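Local coordinates for protein thioesterase (Streptomyces sp. WAC02707, PDB 6VAP) that probably hydrolyses acyl groups wrongly or unproductively loaded on the carrier proteins of the borrelidin polyketide synthase, as an editing type II thioesterase, at residues A[8-20]-A[54-67]. Residues are numbered along the deposited sequence; the frame is centred on the assembly and turned at random.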
loop_
_atom_site.group_PDB
_atom_site.type_symbol
_atom_site.label_atom_id
_atom_site.label_comp_id
_atom_site.label_asym_id
_atom_site.label_seq_id
_atom_site.Cartn_x
_atom_site.Cartn_y
_atom_site.Cartn_z
ATOM N N THR A 8 19.019 8.100 -10.295
ATOM C CA THR A 8 17.937 7.999 -9.322
ATOM C C THR A 8 18.290 8.702 -8.014
ATOM O O THR A 8 19.463 8.957 -7.743
ATOM C CB THR A 8 17.582 6.530 -9.000
ATOM O OG1 THR A 8 18.499 6.016 -8.018
ATOM C CG2 THR A 8 17.613 5.667 -10.258
ATOM N N HIS A 9 17.270 9.006 -7.208
ATOM C CA HIS A 9 17.465 9.622 -5.895
ATOM C C HIS A 9 16.545 8.929 -4.901
ATOM O O HIS A 9 15.326 8.903 -5.093
ATOM C CB HIS A 9 17.188 11.133 -5.927
ATOM C CG HIS A 9 17.621 11.800 -7.198
ATOM N ND1 HIS A 9 16.937 11.653 -8.388
ATOM C CD2 HIS A 9 18.673 12.612 -7.466
ATOM C CE1 HIS A 9 17.546 12.349 -9.332
ATOM N NE2 HIS A 9 18.602 12.938 -8.800
ATOM N N SER A 10 17.121 8.365 -3.844
ATOM C CA SER A 10 16.356 7.680 -2.813
ATOM C C SER A 10 16.782 8.174 -1.431
ATOM O O SER A 10 17.915 8.615 -1.219
ATOM C CB SER A 10 16.529 6.144 -2.900
ATOM O OG SER A 10 16.395 5.662 -4.231
ATOM N N ASP A 11 15.865 8.083 -0.483
ATOM C CA ASP A 11 16.135 8.383 0.913
ATOM C C ASP A 11 15.788 7.144 1.744
ATOM O O ASP A 11 15.492 6.067 1.213
ATOM C CB ASP A 11 15.355 9.623 1.363
ATOM C CG ASP A 11 13.863 9.514 1.098
ATOM O OD1 ASP A 11 13.243 8.553 1.579
ATOM O OD2 ASP A 11 13.315 10.395 0.406
ATOM N N VAL A 12 15.838 7.301 3.067
ATOM C CA VAL A 12 15.612 6.173 3.960
ATOM C C VAL A 12 14.211 5.626 3.782
ATOM O O VAL A 12 13.998 4.407 3.880
ATOM C CB VAL A 12 15.879 6.595 5.421
ATOM C CG1 VAL A 12 14.785 7.524 5.929
ATOM C CG2 VAL A 12 15.987 5.368 6.312
ATOM N N TRP A 13 13.243 6.500 3.486
ATOM C CA TRP A 13 11.857 6.056 3.361
ATOM C C TRP A 13 11.465 5.652 1.940
ATOM O O TRP A 13 10.700 4.704 1.739
ATOM C CB TRP A 13 10.893 7.167 3.819
ATOM C CG TRP A 13 10.751 7.302 5.285
ATOM C CD1 TRP A 13 11.437 8.164 6.119
ATOM C CD2 TRP A 13 9.788 6.637 6.095
ATOM N NE1 TRP A 13 10.992 8.008 7.416
ATOM C CE2 TRP A 13 9.957 7.110 7.421
ATOM C CE3 TRP A 13 8.774 5.711 5.828
ATOM C CZ2 TRP A 13 9.197 6.643 8.476
ATOM C CZ3 TRP A 13 8.010 5.253 6.893
ATOM C CH2 TRP A 13 8.240 5.712 8.194
ATOM N N ILE A 14 11.950 6.382 0.948
ATOM C CA ILE A 14 11.412 6.330 -0.406
ATOM C C ILE A 14 12.491 5.810 -1.327
ATOM O O ILE A 14 13.518 6.471 -1.506
ATOM C CB ILE A 14 10.913 7.705 -0.877
ATOM C CG1 ILE A 14 9.801 8.195 0.077
ATOM C CG2 ILE A 14 10.412 7.608 -2.308
ATOM C CD1 ILE A 14 9.414 9.628 -0.107
ATOM N N ARG A 15 12.249 4.656 -1.940
ATOM C CA ARG A 15 13.222 4.014 -2.814
ATOM C C ARG A 15 12.763 4.185 -4.260
ATOM O O ARG A 15 11.665 3.751 -4.628
ATOM C CB ARG A 15 13.378 2.534 -2.463
ATOM C CG ARG A 15 13.659 2.264 -0.981
ATOM C CD ARG A 15 14.999 2.891 -0.563
ATOM N NE ARG A 15 15.080 3.051 0.887
ATOM C CZ ARG A 15 15.685 2.203 1.711
ATOM N NH1 ARG A 15 16.266 1.115 1.230
ATOM N NH2 ARG A 15 15.704 2.455 3.018
ATOM N N GLN A 16 13.604 4.801 -5.073
ATOM C CA GLN A 16 13.362 5.018 -6.498
ATOM C C GLN A 16 14.309 4.080 -7.237
ATOM O O GLN A 16 15.512 4.340 -7.336
ATOM C CB GLN A 16 13.615 6.484 -6.843
ATOM C CG GLN A 16 13.340 6.847 -8.293
ATOM C CD GLN A 16 13.685 8.287 -8.611
ATOM O OE1 GLN A 16 14.296 8.974 -7.807
ATOM N NE2 GLN A 16 13.294 8.748 -9.784
ATOM N N TYR A 17 13.759 2.990 -7.767
ATOM C CA TYR A 17 14.596 1.946 -8.339
ATOM C C TYR A 17 15.016 2.246 -9.770
ATOM O O TYR A 17 16.070 1.772 -10.197
ATOM C CB TYR A 17 13.849 0.618 -8.256
ATOM C CG TYR A 17 13.692 0.129 -6.839
ATOM C CD1 TYR A 17 14.809 -0.074 -6.016
ATOM C CD2 TYR A 17 12.434 -0.179 -6.333
ATOM C CE1 TYR A 17 14.660 -0.527 -4.713
ATOM C CE2 TYR A 17 12.267 -0.605 -5.036
ATOM C CZ TYR A 17 13.379 -0.791 -4.227
ATOM O OH TYR A 17 13.236 -1.230 -2.933
ATOM N N ARG A 18 14.215 2.984 -10.528
ATOM C CA ARG A 18 14.513 3.276 -11.916
ATOM C C ARG A 18 14.386 4.769 -12.202
ATOM O O ARG A 18 13.648 5.480 -11.520
ATOM C CB ARG A 18 13.568 2.491 -12.832
ATOM C CG ARG A 18 13.678 0.978 -12.719
ATOM C CD ARG A 18 14.845 0.425 -13.496
ATOM N NE ARG A 18 14.796 -1.032 -13.591
ATOM C CZ ARG A 18 15.350 -1.863 -12.713
ATOM N NH1 ARG A 18 16.002 -1.391 -11.660
ATOM N NH2 ARG A 18 15.253 -3.171 -12.892
ATOM N N PRO A 19 15.096 5.258 -13.211
ATOM C CA PRO A 19 14.915 6.666 -13.590
ATOM C C PRO A 19 13.574 6.879 -14.263
ATOM O O PRO A 19 13.035 5.989 -14.927
ATOM C CB PRO A 19 16.062 6.940 -14.569
ATOM C CG PRO A 19 16.946 5.701 -14.558
ATOM C CD PRO A 19 16.102 4.563 -14.037
ATOM N N ALA A 20 13.054 8.090 -14.120
ATOM C CA ALA A 20 11.754 8.437 -14.673
ATOM C C ALA A 20 11.857 9.751 -15.435
ATOM O O ALA A 20 12.643 10.634 -15.067
ATOM C CB ALA A 20 10.703 8.543 -13.574
ATOM N N LEU A 54 7.756 5.022 -6.813
ATOM C CA LEU A 54 8.389 5.266 -5.526
ATOM C C LEU A 54 7.910 4.184 -4.574
ATOM O O LEU A 54 6.703 4.046 -4.338
ATOM C CB LEU A 54 8.039 6.645 -4.986
ATOM C CG LEU A 54 8.454 7.813 -5.876
ATOM C CD1 LEU A 54 8.061 9.135 -5.201
ATOM C CD2 LEU A 54 9.947 7.796 -6.139
ATOM N N ALA A 55 8.848 3.434 -4.008
ATOM C CA ALA A 55 8.520 2.311 -3.147
ATOM C C ALA A 55 8.935 2.662 -1.723
ATOM O O ALA A 55 10.048 3.149 -1.488
ATOM C CB ALA A 55 9.192 1.035 -3.645
ATOM N N VAL A 56 8.045 2.434 -0.781
ATOM C CA VAL A 56 8.279 2.861 0.592
ATOM C C VAL A 56 8.916 1.721 1.373
ATOM O O VAL A 56 8.450 0.581 1.339
ATOM C CB VAL A 56 6.965 3.331 1.242
ATOM C CG1 VAL A 56 7.176 3.764 2.664
ATOM C CG2 VAL A 56 6.370 4.488 0.397
ATOM N N GLN A 57 9.956 2.044 2.106
ATOM C CA GLN A 57 10.626 1.131 3.020
ATOM C C GLN A 57 10.260 1.518 4.440
ATOM O O GLN A 57 10.730 2.535 4.941
ATOM C CB GLN A 57 12.139 1.204 2.813
ATOM C CG GLN A 57 12.941 0.243 3.670
ATOM C CD GLN A 57 13.087 -1.128 3.022
ATOM O OE1 GLN A 57 12.115 -1.745 2.671
ATOM N NE2 GLN A 57 14.308 -1.613 2.909
ATOM N N TYR A 58 9.499 0.681 5.119
ATOM C CA TYR A 58 9.157 0.967 6.505
ATOM C C TYR A 58 10.343 0.665 7.428
ATOM O O TYR A 58 11.199 -0.163 7.108
ATOM C CB TYR A 58 7.961 0.143 6.955
ATOM C CG TYR A 58 6.788 0.112 6.009
ATOM C CD1 TYR A 58 6.284 1.277 5.448
ATOM C CD2 TYR A 58 6.173 -1.093 5.684
ATOM C CE1 TYR A 58 5.193 1.241 4.603
ATOM C CE2 TYR A 58 5.087 -1.136 4.888
ATOM C CZ TYR A 58 4.589 0.030 4.326
ATOM O OH TYR A 58 3.485 -0.071 3.486
ATOM N N PRO A 59 10.428 1.342 8.568
ATOM C CA PRO A 59 11.481 1.018 9.539
ATOM C C PRO A 59 11.419 -0.443 9.953
ATOM O O PRO A 59 10.344 -1.055 10.014
ATOM C CB PRO A 59 11.172 1.930 10.729
ATOM C CG PRO A 59 10.365 3.072 10.144
ATOM C CD PRO A 59 9.559 2.444 9.012
ATOM N N GLY A 60 12.596 -0.983 10.259
ATOM C CA GLY A 60 12.707 -2.283 10.869
ATOM C C GLY A 60 13.042 -3.423 9.937
ATOM O O GLY A 60 13.125 -4.564 10.398
ATOM N N ARG A 61 13.247 -3.167 8.655
ATOM C CA ARG A 61 13.526 -4.226 7.700
ATOM C C ARG A 61 14.721 -3.861 6.834
ATOM O O ARG A 61 14.953 -2.687 6.530
ATOM C CB ARG A 61 12.307 -4.504 6.812
ATOM C CG ARG A 61 11.958 -3.352 5.875
ATOM C CD ARG A 61 10.448 -3.177 5.800
ATOM N NE ARG A 61 9.897 -2.841 7.107
ATOM C CZ ARG A 61 8.746 -3.295 7.573
ATOM N NH1 ARG A 61 7.995 -4.076 6.819
ATOM N NH2 ARG A 61 8.338 -2.922 8.784
ATOM N N GLN A 62 15.472 -4.893 6.439
ATOM C CA GLN A 62 16.610 -4.735 5.542
ATOM C C GLN A 62 17.562 -3.672 6.071
ATOM O O GLN A 62 18.112 -3.826 7.159
ATOM C CB GLN A 62 16.133 -4.408 4.128
ATOM C CG GLN A 62 15.165 -5.466 3.557
ATOM C CD GLN A 62 14.658 -5.094 2.170
ATOM O OE1 GLN A 62 14.598 -3.926 1.815
ATOM N NE2 GLN A 62 14.292 -6.100 1.382
ATOM N N ASP A 63 17.806 -2.616 5.301
ATOM C CA ASP A 63 18.774 -1.608 5.709
ATOM C C ASP A 63 18.269 -0.803 6.894
ATOM O O ASP A 63 19.076 -0.138 7.547
ATOM C CB ASP A 63 19.087 -0.667 4.546
ATOM C CG ASP A 63 17.852 0.072 4.060
ATOM O OD1 ASP A 63 16.965 -0.576 3.475
ATOM O OD2 ASP A 63 17.782 1.290 4.269
ATOM N N ARG A 64 16.959 -0.834 7.180
ATOM C CA ARG A 64 16.388 -0.164 8.346
ATOM C C ARG A 64 16.166 -1.110 9.535
ATOM O O ARG A 64 15.395 -0.786 10.444
ATOM C CB ARG A 64 15.066 0.503 7.960
ATOM C CG ARG A 64 15.149 1.405 6.749
ATOM C CD ARG A 64 13.924 2.240 6.617
ATOM N NE ARG A 64 13.893 3.313 7.604
ATOM C CZ ARG A 64 12.962 4.259 7.695
ATOM N NH1 ARG A 64 11.905 4.248 6.900
ATOM N NH2 ARG A 64 13.059 5.183 8.651
ATOM N N ARG A 65 16.806 -2.282 9.540
ATOM C CA ARG A 65 16.530 -3.262 10.589
ATOM C C ARG A 65 16.860 -2.709 11.969
ATOM O O ARG A 65 16.199 -3.054 12.952
ATOM C CB ARG A 65 17.311 -4.549 10.326
ATOM C CG ARG A 65 16.506 -5.805 10.580
ATOM C CD ARG A 65 17.284 -7.057 10.189
ATOM N NE ARG A 65 16.697 -7.725 9.026
ATOM C CZ ARG A 65 17.273 -7.812 7.828
ATOM N NH1 ARG A 65 18.469 -7.274 7.610
ATOM N NH2 ARG A 65 16.648 -8.442 6.840
ATOM N N ALA A 66 17.874 -1.854 12.068
ATOM C CA ALA A 66 18.235 -1.299 13.368
ATOM C C ALA A 66 17.135 -0.387 13.909
ATOM O O ALA A 66 16.949 -0.295 15.131
ATOM C CB ALA A 66 19.555 -0.531 13.272
ATOM N N GLU A 67 16.388 0.278 13.030
ATOM C CA GLU A 67 15.324 1.160 13.493
ATOM C C GLU A 67 14.188 0.353 14.106
ATOM O O GLU A 67 13.845 -0.730 13.634
ATOM C CB GLU A 67 14.811 2.022 12.339
ATOM C CG GLU A 67 15.931 2.799 11.639
ATOM C CD GLU A 67 15.404 3.779 10.606
ATOM O OE1 GLU A 67 14.536 4.605 10.977
ATOM O OE2 GLU A 67 15.861 3.712 9.426
HETATM O O HOH W 1 12.368 7.762 10.433
#
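W13 is overlapped on one face by the guanidinium of R64, whose NH1 stands over the centre of the indole. The closest approach is R64 NH1 to W13 CD2, 3.3 Å. The planes are 78° apart, so an edge of the guanidinium meets the ring face. This is a cation-pi contact, with R64 CZ 4.2 Å from the centroid of the five-membered ring of W13. NH1 of R64 also donates to the backbone O of Q57, in its carbonyl plane. NE and NH2 of R64 grip E67 side-on. CG of P59 covers one face of this guanidinium and CG2 of V12 the other. P59 CD packs on W13 CH2 at 3.6 Å.

R15 meets D63 end-on. NH2 of R15 reaches the syn lone pair of D63 OD2 at 2.7 Å, and also donates to V12 O. CB and CG of Q57 cover one face of the R15 guanidinium. NE2 of Q57 donates to D63 OD1, which also accepts from NH1 of R15.

The backbones pair antiparallel through R15 and A55, adding edge strand 14-15 to strand 52-56 of the alpha/beta-hydrolase sheet. I14 faces helix 73-87. Each arginine's charge is probably balanced by a carboxylate: D63 links the segments, E67 holds R64 within its own.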